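PDB 3OG2: beta-galactosidase from Trichoderma reesei, which probably hydrolyses terminal non-reducing beta-D-galactose residues from beta-D-galactosides, as a member of glycoside hydrolase family 35. Local coordinates for residues 751-756 / 932-937; 103-108 / 566-571; 84-89 / 129-134. All coordinates share one frame; numbering follows the deposited sequence.

None of the three contacts lies in the deep core; each is partly buried. Contacts 1 and 2 sit on opposite sides of the chain's centre, their own centres about 47 Å apart, and each joins parts distant in sequence: two all-beta regions in contact 1, the TIM barrel and the third domain in contact 2. Contact 3 stays within the barrel region, and its segment 84-89 and the helix 98-107 of contact 2 both belong to the connection between strands 72-76 and 110-116. The chemistry differs accordingly: a hydrogen bond from an asparagine amide, bridging waters and sugars in contact 1, a methyl and waters at a helix end in contact 2, and a proline on an indole in contact 3.

Contact 1 (751-756 / 932-937). With NAG (2-acetamido-2-deoxy-beta-D-glucopyranose), chain C; BMA (beta-D-mannopyranose), chain B; NAG (2-acetamido-2-deoxy-beta-D-glucopyranose), chain D; MAN (alpha-D-mannopyranose), chain E.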
loop_
_atom_site.group_PDB
_atom_site.type_symbol
_atom_site.label_atom_id
_atom_site.label_comp_id
_atom_site.label_asym_id
_atom_site.label_seq_id
_atom_site.Cartn_x
_atom_site.Cartn_y
_atom_site.Cartn_z
ATOM N N SER A 751 32.140 -16.760 0.937
ATOM C CA SER A 751 30.805 -16.239 1.117
ATOM C C SER A 751 29.766 -17.204 0.541
ATOM O O SER A 751 30.015 -17.854 -0.501
ATOM C CB SER A 751 30.606 -14.913 0.332
ATOM O OG SER A 751 31.359 -13.896 0.963
ATOM N N PHE A 752 28.624 -17.243 1.206
ATOM C CA PHE A 752 27.406 -17.716 0.542
ATOM C C PHE A 752 26.778 -16.495 -0.114
ATOM O O PHE A 752 26.352 -15.575 0.613
ATOM C CB PHE A 752 26.461 -18.335 1.572
ATOM C CG PHE A 752 25.145 -18.671 0.893
ATOM C CD1 PHE A 752 25.070 -19.676 -0.066
ATOM C CD2 PHE A 752 24.007 -17.985 1.224
ATOM C CE1 PHE A 752 23.868 -19.977 -0.682
ATOM C CE2 PHE A 752 22.781 -18.280 0.628
ATOM C CZ PHE A 752 22.722 -19.299 -0.325
ATOM N N THR A 753 26.777 -16.466 -1.454
ATOM C CA THR A 753 26.387 -15.192 -2.070
ATOM C C THR A 753 24.879 -14.998 -2.254
ATOM O O THR A 753 24.439 -13.889 -2.581
ATOM C CB THR A 753 27.107 -15.029 -3.429
ATOM O OG1 THR A 753 26.840 -16.187 -4.220
ATOM C CG2 THR A 753 28.604 -14.962 -3.180
ATOM N N GLY A 754 24.101 -16.038 -2.015
ATOM C CA GLY A 754 22.655 -15.884 -1.881
ATOM C C GLY A 754 21.918 -16.035 -3.198
ATOM O O GLY A 754 22.438 -15.881 -4.313
ATOM N N PHE A 755 20.643 -16.358 -3.101
ATOM C CA PHE A 755 19.738 -16.347 -4.246
ATOM C C PHE A 755 18.301 -16.276 -3.732
ATOM O O PHE A 755 18.035 -16.482 -2.555
ATOM C CB PHE A 755 19.976 -17.514 -5.190
ATOM C CG PHE A 755 19.988 -18.919 -4.632
ATOM C CD1 PHE A 755 21.156 -19.455 -4.104
ATOM C CD2 PHE A 755 18.816 -19.698 -4.673
ATOM C CE1 PHE A 755 21.146 -20.766 -3.630
ATOM C CE2 PHE A 755 18.800 -21.019 -4.212
ATOM C CZ PHE A 755 19.983 -21.558 -3.710
ATOM N N ASP A 756 17.394 -15.962 -4.654
ATOM C CA ASP A 756 16.008 -15.678 -4.226
ATOM C C ASP A 756 15.403 -16.804 -3.416
ATOM O O ASP A 756 14.657 -16.559 -2.444
ATOM C CB ASP A 756 15.153 -15.319 -5.466
ATOM C CG ASP A 756 14.954 -16.446 -6.434
ATOM O OD1 ASP A 756 15.737 -17.444 -6.437
ATOM O OD2 ASP A 756 13.963 -16.368 -7.224
ATOM N N VAL A 932 20.701 -5.615 -3.791
ATOM C CA VAL A 932 21.379 -6.887 -3.824
ATOM C C VAL A 932 21.712 -7.148 -5.289
ATOM O O VAL A 932 20.863 -7.522 -6.101
ATOM C CB VAL A 932 20.560 -8.058 -3.205
ATOM C CG1 VAL A 932 21.354 -9.356 -3.338
ATOM C CG2 VAL A 932 20.229 -7.756 -1.740
ATOM N N SER A 933 22.990 -6.937 -5.615
ATOM C CA SER A 933 23.329 -6.763 -7.042
ATOM C C SER A 933 23.142 -8.056 -7.831
ATOM O O SER A 933 22.883 -8.010 -9.048
ATOM C CB SER A 933 24.763 -6.219 -7.196
ATOM O OG SER A 933 25.705 -7.301 -7.077
ATOM N N ASN A 934 23.257 -9.212 -7.153
ATOM C CA ASN A 934 23.188 -10.506 -7.845
ATOM C C ASN A 934 21.818 -11.165 -7.669
ATOM O O ASN A 934 21.665 -12.295 -8.108
ATOM C CB ASN A 934 24.297 -11.453 -7.350
ATOM C CG ASN A 934 24.170 -11.734 -5.852
ATOM O OD1 ASN A 934 23.859 -10.868 -5.063
ATOM N ND2 ASN A 934 24.408 -13.002 -5.458
ATOM N N ILE A 935 20.831 -10.468 -7.078
ATOM C CA ILE A 935 19.517 -11.063 -6.875
ATOM C C ILE A 935 18.420 -10.126 -7.396
ATOM O O ILE A 935 17.515 -10.574 -8.141
ATOM C CB ILE A 935 19.250 -11.405 -5.405
ATOM C CG1 ILE A 935 20.341 -12.370 -4.910
ATOM C CG2 ILE A 935 17.827 -11.980 -5.259
ATOM C CD1 ILE A 935 20.138 -12.829 -3.445
ATOM N N GLY A 936 18.437 -8.832 -7.078
ATOM C CA GLY A 936 17.465 -7.918 -7.655
ATOM C C GLY A 936 16.084 -8.074 -7.056
ATOM O O GLY A 936 15.885 -8.797 -6.064
ATOM N N PRO A 937 15.055 -7.444 -7.633
ATOM C CA PRO A 937 15.138 -6.708 -8.907
ATOM C C PRO A 937 15.291 -5.211 -8.749
ATOM O O PRO A 937 15.368 -4.480 -9.758
ATOM C CB PRO A 937 13.731 -6.974 -9.491
ATOM C CG PRO A 937 12.866 -6.886 -8.264
ATOM C CD PRO A 937 13.649 -7.526 -7.138
HETATM C C1 NAG C . 21.688 -7.435 -12.049
HETATM C C2 NAG C . 20.378 -7.854 -11.359
HETATM C C3 NAG C . 20.465 -9.355 -11.049
HETATM C C4 NAG C . 20.732 -10.165 -12.327
HETATM C C5 NAG C . 21.947 -9.566 -13.077
HETATM C C6 NAG C . 22.155 -10.226 -14.436
HETATM C C7 NAG C . 19.379 -6.170 -9.896
HETATM C C8 NAG C . 19.621 -5.284 -8.681
HETATM N N2 NAG C . 20.286 -7.112 -10.093
HETATM O O3 NAG C . 19.264 -9.761 -10.417
HETATM O O4 NAG C . 21.103 -11.479 -11.944
HETATM O O5 NAG C . 21.788 -8.174 -13.256
HETATM O O6 NAG C . 23.443 -9.789 -14.918
HETATM O O7 NAG C . 18.446 -5.977 -10.655
HETATM C C1 BMA B . 17.394 -16.592 -10.430
HETATM C C2 BMA B . 16.210 -17.366 -11.019
HETATM C C3 BMA B . 15.656 -18.217 -9.882
HETATM C C4 BMA B . 16.747 -19.055 -9.208
HETATM C C5 BMA B . 17.977 -18.186 -8.816
HETATM C C6 BMA B . 19.149 -19.091 -8.409
HETATM O O2 BMA B . 16.727 -18.204 -12.085
HETATM O O3 BMA B . 14.628 -19.139 -10.260
HETATM O O4 BMA B . 16.211 -19.588 -7.963
HETATM O O5 BMA B . 18.410 -17.511 -10.014
HETATM O O6 BMA B . 19.378 -20.015 -9.497
HETATM C C1 NAG D . 20.296 -12.470 -12.142
HETATM C C2 NAG D . 21.056 -13.795 -11.989
HETATM C C3 NAG D . 20.084 -14.964 -12.165
HETATM C C4 NAG D . 18.920 -14.828 -11.174
HETATM C C5 NAG D . 18.294 -13.426 -11.308
HETATM C C6 NAG D . 17.120 -13.166 -10.353
HETATM C C7 NAG D . 23.309 -13.887 -12.817
HETATM C C8 NAG D . 24.172 -13.749 -14.043
HETATM N N2 NAG D . 21.999 -13.964 -13.097
HETATM O O3 NAG D . 20.793 -16.161 -11.861
HETATM O O4 NAG D . 17.978 -15.805 -11.552
HETATM O O5 NAG D . 19.283 -12.428 -11.142
HETATM O O6 NAG D . 17.590 -13.197 -9.006
HETATM O O7 NAG D . 23.644 -13.311 -11.766
HETATM C C1 MAN E . 8.783 -19.310 -6.557
HETATM C C2 MAN E . 7.822 -18.791 -5.483
HETATM C C3 MAN E . 8.254 -17.359 -5.063
HETATM C C4 MAN E . 9.741 -17.321 -4.708
HETATM C C5 MAN E . 10.607 -18.010 -5.754
HETATM C C6 MAN E . 12.055 -18.232 -5.242
HETATM O O2 MAN E . 7.800 -19.675 -4.366
HETATM O O3 MAN E . 7.446 -17.124 -3.922
HETATM O O4 MAN E . 10.330 -16.069 -4.475
HETATM O O5 MAN E . 10.110 -19.309 -6.039
HETATM O O6 MAN E . 12.708 -18.779 -6.391
HETATM O O HOH W 1 23.902 -11.236 -2.219
HETATM O O HOH W 2 21.184 -14.965 -7.380
#
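Asn934 supplies the direct polar link between the two loops. Its ND2 donates to Thr753 O at 3.0 Å, almost straight (171° at the hydrogen) and in the plane of its own amide, but the donor stands 58° above the carbonyl plane of Thr753. CG of Asn934 sits between its backbone N and carbonyl carbon (chi1 61°), and from there ND2 reaches Thr753 O. An amide suits this place because its second branch is used as well: a water donates both to OD1 and to Thr753 O, 2.7 Å from the latter, so that carbonyl oxygen is gripped twice. Another water lies 2.8 Å from Asn934 O and reaches Gly754 O more weakly.

The apolar part belongs to Ile935. Its CD1 rests against the backbone, 3.6 Å from Phe755 N, while CG2 faces the backbone of Asp756. Gly754, without a side chain, takes a positive phi and lets the backbone pass close to Ile935 CD1.

Sugars contact both loops. The linked pair of N-acetylglucosamines follows 932-937: N2 of the first donates to Ser933 O at 2.9 Å, and O6 of the second donates to Ile935 O at 2.8 Å. The mannose joined to that second sugar then passes to the other loop, where its C6 lies against Phe755. Asp756, with two acceptor oxygens, serves two mannoses: OD1 takes O4 of this one at 2.7 Å, and OD2 takes O6 of another at 2.8 Å. Loop ends of two all-beta regions, following the edge strands 747-752 and 926-932, thus meet where an attached glycan contacts both, a glycan bridging two all-beta domains.

Contact 2 (103-108 / 566-571); sequences AATKAG and SGKQSA
Ala571 presses its methyl group against the C-terminal end of helix 98-107, in a domain junction built from van der Waals contact and bridging water. The helix lies in the TIM-barrel part of the chain; residues 566-571 lie in a loop of the third domain, between strands 558-559 and 583-585.

The fit around the methyl is tight. CB of Ala571 is 3.2 Å from Lys106 O and 3.4 Å from Gly108 N, so it covers the last turn just where the chain leaves the helix. A small side chain suits a place walled by main chain. Gly108, with phi 76°, adds a CA-H...O contact: its CA lies 3.6 Å from Ala571 O, with an angle of 155° at the hydrogen. With no side chain, Gly108 can turn at positive phi and still come close to that oxygen.

Thr105 carries the other half. Chi1 of -65° puts OG1 beside the backbone N and anti to the carbonyl carbon; CG2, anti to the backbone N, touches Lys568 O at 3.6 Å. The Thr105 and extended Lys568 side chains cross at about a right angle, CG2 nearest CE. A water hydrogen-bonded to OG1 donates to Gln569 OE1. A second water ties the backbones: it donates to Thr105 O at 2.8 Å and to Lys568 O at 2.7 Å, and accepts from Ala571 N at 2.9 Å, two bonds given and one taken, joining three main-chain groups. The polar ends of Lys568 and Gln569 both reach beyond the contact to Gly169 O.

On one side is a type I turn from Gly567 to Ser570 leading into a short 3-10 segment; on the other is the glycine-ended helix terminus of a Schellman motif.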
loop_
_atom_site.group_PDB
_atom_site.type_symbol
_atom_site.label_atom_id
_atom_site.label_comp_id
_atom_site.label_asym_id
_atom_site.label_seq_id
_atom_site.Cartn_x
_atom_site.Cartn_y
_atom_site.Cartn_z
ATOM N N ALA A 103 -5.115 13.879 9.587
ATOM C CA ALA A 103 -5.224 14.033 8.142
ATOM C C ALA A 103 -6.529 13.412 7.631
ATOM O O ALA A 103 -7.129 13.918 6.700
ATOM C CB ALA A 103 -4.043 13.383 7.428
ATOM N N ALA A 104 -6.961 12.300 8.221
ATOM C CA ALA A 104 -8.227 11.684 7.798
ATOM C C ALA A 104 -9.373 12.660 8.029
ATOM O O ALA A 104 -10.214 12.900 7.159
ATOM C CB ALA A 104 -8.487 10.374 8.563
ATOM N N THR A 105 -9.376 13.241 9.238
ATOM C CA THR A 105 -10.446 14.250 9.527
ATOM C C THR A 105 -10.358 15.416 8.547
ATOM O O THR A 105 -11.401 15.852 8.049
ATOM C CB THR A 105 -10.306 14.743 10.967
ATOM O OG1 THR A 105 -10.552 13.641 11.842
ATOM C CG2 THR A 105 -11.279 15.896 11.263
ATOM N N LYS A 106 -9.161 15.899 8.259
ATOM C CA LYS A 106 -9.023 17.048 7.360
ATOM C C LYS A 106 -9.440 16.733 5.925
ATOM O O LYS A 106 -9.918 17.638 5.248
ATOM C CB LYS A 106 -7.552 17.521 7.399
ATOM C CG LYS A 106 -7.369 18.894 6.741
ATOM C CD LYS A 106 -6.037 19.557 7.146
ATOM C CE LYS A 106 -5.935 20.926 6.471
ATOM N NZ LYS A 106 -6.653 21.011 5.148
ATOM N N ALA A 107 -9.261 15.477 5.521
ATOM C CA ALA A 107 -9.610 15.066 4.160
ATOM C C ALA A 107 -11.051 14.657 4.064
ATOM O O ALA A 107 -11.561 14.491 2.962
ATOM C CB ALA A 107 -8.747 13.902 3.711
ATOM N N GLY A 108 -11.729 14.414 5.182
ATOM C CA GLY A 108 -13.071 13.890 5.161
ATOM C C GLY A 108 -13.105 12.398 4.835
ATOM O O GLY A 108 -13.989 11.976 4.081
ATOM N N SER A 566 -19.557 22.450 8.029
ATOM C CA SER A 566 -19.028 23.338 9.070
ATOM C C SER A 566 -18.565 22.496 10.264
ATOM O O SER A 566 -18.908 21.327 10.448
ATOM C CB SER A 566 -19.975 24.423 9.572
ATOM O OG SER A 566 -21.239 24.296 8.998
ATOM N N GLY A 567 -17.751 23.120 11.100
ATOM C CA GLY A 567 -17.257 22.483 12.306
ATOM C C GLY A 567 -16.095 21.537 11.995
ATOM O O GLY A 567 -15.522 21.429 10.918
ATOM N N LYS A 568 -15.713 20.807 13.044
ATOM C CA LYS A 568 -14.652 19.858 13.017
ATOM C C LYS A 568 -14.850 18.871 11.866
ATOM O O LYS A 568 -13.828 18.443 11.287
ATOM C CB LYS A 568 -14.534 19.030 14.323
ATOM C CG LYS A 568 -13.338 18.057 14.275
ATOM C CD LYS A 568 -13.072 17.275 15.531
ATOM C CE LYS A 568 -11.973 16.232 15.290
ATOM N NZ LYS A 568 -11.672 15.466 16.507
ATOM N N GLN A 569 -16.073 18.471 11.574
ATOM C CA GLN A 569 -16.267 17.456 10.549
ATOM C C GLN A 569 -16.562 18.091 9.200
ATOM O O GLN A 569 -17.136 17.430 8.316
ATOM C CB GLN A 569 -17.407 16.491 10.934
ATOM C CG GLN A 569 -17.353 16.011 12.382
ATOM C CD GLN A 569 -16.060 15.287 12.700
ATOM O OE1 GLN A 569 -15.459 14.621 11.860
ATOM N NE2 GLN A 569 -15.584 15.361 13.923
ATOM N N SER A 570 -16.166 19.332 8.972
ATOM C CA SER A 570 -16.561 20.041 7.753
ATOM C C SER A 570 -16.131 19.293 6.484
ATOM O O SER A 570 -16.862 19.339 5.465
ATOM C CB SER A 570 -15.950 21.449 7.721
ATOM O OG SER A 570 -14.558 21.397 7.783
ATOM N N ALA A 571 -15.001 18.612 6.478
ATOM C CA ALA A 571 -14.512 17.993 5.271
ATOM C C ALA A 571 -15.380 16.796 4.851
ATOM O O ALA A 571 -15.251 16.343 3.694
ATOM C CB ALA A 571 -13.094 17.497 5.416
HETATM O O HOH W 3 -13.086 12.769 11.864
HETATM O O HOH W 4 -13.282 17.822 8.686
#

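Contact 3 (84-89 / 129-134). With NAG (2-acetamido-2-deoxy-beta-D-glucopyranose), chain F.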
loop_
_atom_site.group_PDB
_atom_site.type_symbol
_atom_site.label_atom_id
_atom_site.label_comp_id
_atom_site.label_asym_id
_atom_site.label_seq_id
_atom_site.Cartn_x
_atom_site.Cartn_y
_atom_site.Cartn_z
ATOM N N GLY A 84 9.394 -2.408 20.379
ATOM C CA GLY A 84 10.663 -3.094 20.108
ATOM C C GLY A 84 11.317 -3.618 21.367
ATOM O O GLY A 84 12.002 -4.639 21.321
ATOM N N LYS A 85 11.142 -2.946 22.509
ATOM C CA LYS A 85 11.560 -3.477 23.798
ATOM C C LYS A 85 10.354 -3.994 24.562
ATOM O O LYS A 85 9.391 -3.209 24.716
ATOM C CB LYS A 85 12.233 -2.397 24.652
ATOM C CG LYS A 85 12.678 -2.976 25.958
ATOM C CD LYS A 85 13.960 -2.650 26.516
ATOM C CE LYS A 85 14.219 -3.248 27.928
ATOM N NZ LYS A 85 14.933 -2.207 28.724
ATOM N N PRO A 86 10.334 -5.236 24.955
ATOM C CA PRO A 86 9.152 -5.766 25.604
ATOM C C PRO A 86 8.804 -4.925 26.827
ATOM O O PRO A 86 9.691 -4.622 27.652
ATOM C CB PRO A 86 9.526 -7.175 26.034
ATOM C CG PRO A 86 10.847 -7.451 25.402
ATOM C CD PRO A 86 11.410 -6.208 24.820
ATOM N N GLY A 87 7.540 -4.528 26.956
ATOM C CA GLY A 87 7.096 -3.738 28.076
ATOM C C GLY A 87 7.192 -2.251 27.850
ATOM O O GLY A 87 6.755 -1.473 28.723
ATOM N N ARG A 88 7.736 -1.812 26.730
ATOM C CA ARG A 88 7.894 -0.355 26.489
ATOM C C ARG A 88 7.233 0.030 25.196
ATOM O O ARG A 88 7.798 0.034 24.121
ATOM C CB ARG A 88 9.362 0.054 26.474
ATOM C CG ARG A 88 9.557 1.555 26.465
ATOM C CD ARG A 88 8.905 2.306 27.604
ATOM N NE ARG A 88 9.387 3.688 27.621
ATOM C CZ ARG A 88 8.829 4.782 27.132
ATOM N NH1 ARG A 88 7.645 4.672 26.524
ATOM N NH2 ARG A 88 9.438 5.961 27.253
ATOM N N PHE A 89 5.924 0.314 25.263
ATOM C CA PHE A 89 5.210 0.737 24.079
ATOM C C PHE A 89 5.624 2.171 23.800
ATOM O O PHE A 89 5.605 3.020 24.707
ATOM C CB PHE A 89 3.720 0.685 24.396
ATOM C CG PHE A 89 2.845 1.200 23.243
ATOM C CD1 PHE A 89 2.439 0.298 22.236
ATOM C CD2 PHE A 89 2.446 2.531 23.203
ATOM C CE1 PHE A 89 1.658 0.737 21.176
ATOM C CE2 PHE A 89 1.670 2.965 22.137
ATOM C CZ PHE A 89 1.269 2.062 21.154
ATOM N N PRO A 129 6.952 -8.618 17.075
ATOM C CA PRO A 129 8.334 -8.270 17.424
ATOM C C PRO A 129 9.192 -9.542 17.547
ATOM O O PRO A 129 8.743 -10.635 17.955
ATOM C CB PRO A 129 8.231 -7.621 18.799
ATOM C CG PRO A 129 6.792 -7.143 18.858
ATOM C CD PRO A 129 6.001 -8.190 18.107
ATOM N N GLY A 130 10.485 -9.422 17.226
ATOM C CA GLY A 130 11.364 -10.594 17.222
ATOM C C GLY A 130 11.506 -11.245 18.603
ATOM O O GLY A 130 11.883 -12.425 18.668
ATOM N N TRP A 131 11.223 -10.486 19.688
ATOM C CA TRP A 131 11.271 -11.147 20.993
ATOM C C TRP A 131 10.180 -12.188 21.192
ATOM O O TRP A 131 10.307 -12.971 22.150
ATOM C CB TRP A 131 11.290 -10.092 22.078
ATOM C CG TRP A 131 10.330 -8.952 22.041
ATOM C CD1 TRP A 131 10.565 -7.722 21.552
ATOM C CD2 TRP A 131 9.002 -8.951 22.571
ATOM N NE1 TRP A 131 9.482 -6.916 21.702
ATOM C CE2 TRP A 131 8.501 -7.635 22.332
ATOM C CE3 TRP A 131 8.180 -9.888 23.224
ATOM C CZ2 TRP A 131 7.217 -7.218 22.702
ATOM C CZ3 TRP A 131 6.903 -9.441 23.579
ATOM C CH2 TRP A 131 6.441 -8.134 23.324
ATOM N N LEU A 132 9.193 -12.288 20.294
ATOM C CA LEU A 132 8.281 -13.442 20.389
ATOM C C LEU A 132 8.979 -14.731 20.027
ATOM O O LEU A 132 8.454 -15.811 20.296
ATOM C CB LEU A 132 7.055 -13.219 19.506
ATOM C CG LEU A 132 5.989 -12.283 20.093
ATOM C CD1 LEU A 132 4.738 -12.371 19.198
ATOM C CD2 LEU A 132 5.579 -12.403 21.533
ATOM N N GLN A 133 10.195 -14.703 19.404
ATOM C CA GLN A 133 10.917 -15.944 19.256
ATOM C C GLN A 133 11.295 -16.557 20.609
ATOM O O GLN A 133 11.542 -17.760 20.639
ATOM C CB GLN A 133 12.206 -15.744 18.427
ATOM C CG GLN A 133 11.933 -15.180 17.038
ATOM C CD GLN A 133 12.977 -15.550 16.018
ATOM O OE1 GLN A 133 14.128 -15.904 16.383
ATOM N NE2 GLN A 133 12.666 -15.469 14.709
ATOM N N ARG A 134 11.280 -15.767 21.679
ATOM C CA ARG A 134 11.606 -16.275 22.985
ATOM C C ARG A 134 10.357 -16.692 23.772
ATOM O O ARG A 134 10.434 -17.024 24.955
ATOM C CB ARG A 134 12.347 -15.200 23.783
ATOM C CG ARG A 134 13.637 -14.796 23.050
ATOM C CD ARG A 134 14.568 -14.047 23.992
ATOM N NE ARG A 134 14.009 -12.886 24.697
ATOM C CZ ARG A 134 14.063 -11.627 24.236
ATOM N NH1 ARG A 134 14.645 -11.361 23.054
ATOM N NH2 ARG A 134 13.570 -10.605 24.937
HETATM C C1 NAG F . 12.320 -17.979 28.595
HETATM C C2 NAG F . 12.670 -16.514 28.912
HETATM C C3 NAG F . 12.531 -16.149 30.380
HETATM C C4 NAG F . 11.187 -16.605 30.980
HETATM C C5 NAG F . 10.944 -18.058 30.537
HETATM C C6 NAG F . 9.618 -18.568 31.111
HETATM C C7 NAG F . 14.148 -15.010 27.644
HETATM C C8 NAG F . 15.598 -14.558 27.614
HETATM N N2 NAG F . 13.945 -16.083 28.414
HETATM O O3 NAG F . 12.693 -14.755 30.609
HETATM O O4 NAG F . 11.277 -16.517 32.408
HETATM O O5 NAG F . 10.978 -18.142 29.093
HETATM O O6 NAG F . 9.506 -19.973 31.147
HETATM O O7 NAG F . 13.292 -14.187 27.280
#
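The indole of Trp131 is held between two prolines. Over one face comes Pro86, whose CG stands 3.6 Å from the centroid of the five-membered ring and only 8° off its normal, a clear CH-pi contact. The opposite face is covered by CB of Pro129, from its own segment, 3.2 Å above the plane and offset toward the rim. At the edge, close to the plane, Gly84 O approaches CD1 to 3.4 Å, while NE1 donates to Glu83 O. CB of Trp131 points toward the 84-89 loop, and chi1 of 47° sets CG between the backbone N and the carbonyl carbon.

The guanidinium of Arg134 is also met at its edge: NE donates in plane to O7, the acetamido oxygen of an N-acetylglucosamine, at 3.0 Å. Pro86 CG also comes within 4.2 Å of Arg134 NH2, more loosely. NH1 forms a salt bridge with Glu830, which also touches Pro86 and Trp131. The sugar lies beside Asn689, an N-glycosylated residue, and is bonded to Lys136 as well.

Proline and glycine suit the second and third positions of the type II turn from Lys85 to Arg88, and the turn presents the Pro86 ring to the indole.

Segment 84-89 follows helix 79-82, and 129-134, mostly a short 3-10 segment (130-134), lies between strand 110-116 and helix 144-163. Trp79 of helix 79-82 packs on Pro129 and Leu132, Phe89 packs on Leu82 of the same helix, and helix 144-163 receives Leu132 and Phe89, so the two loops share the same helical neighbours.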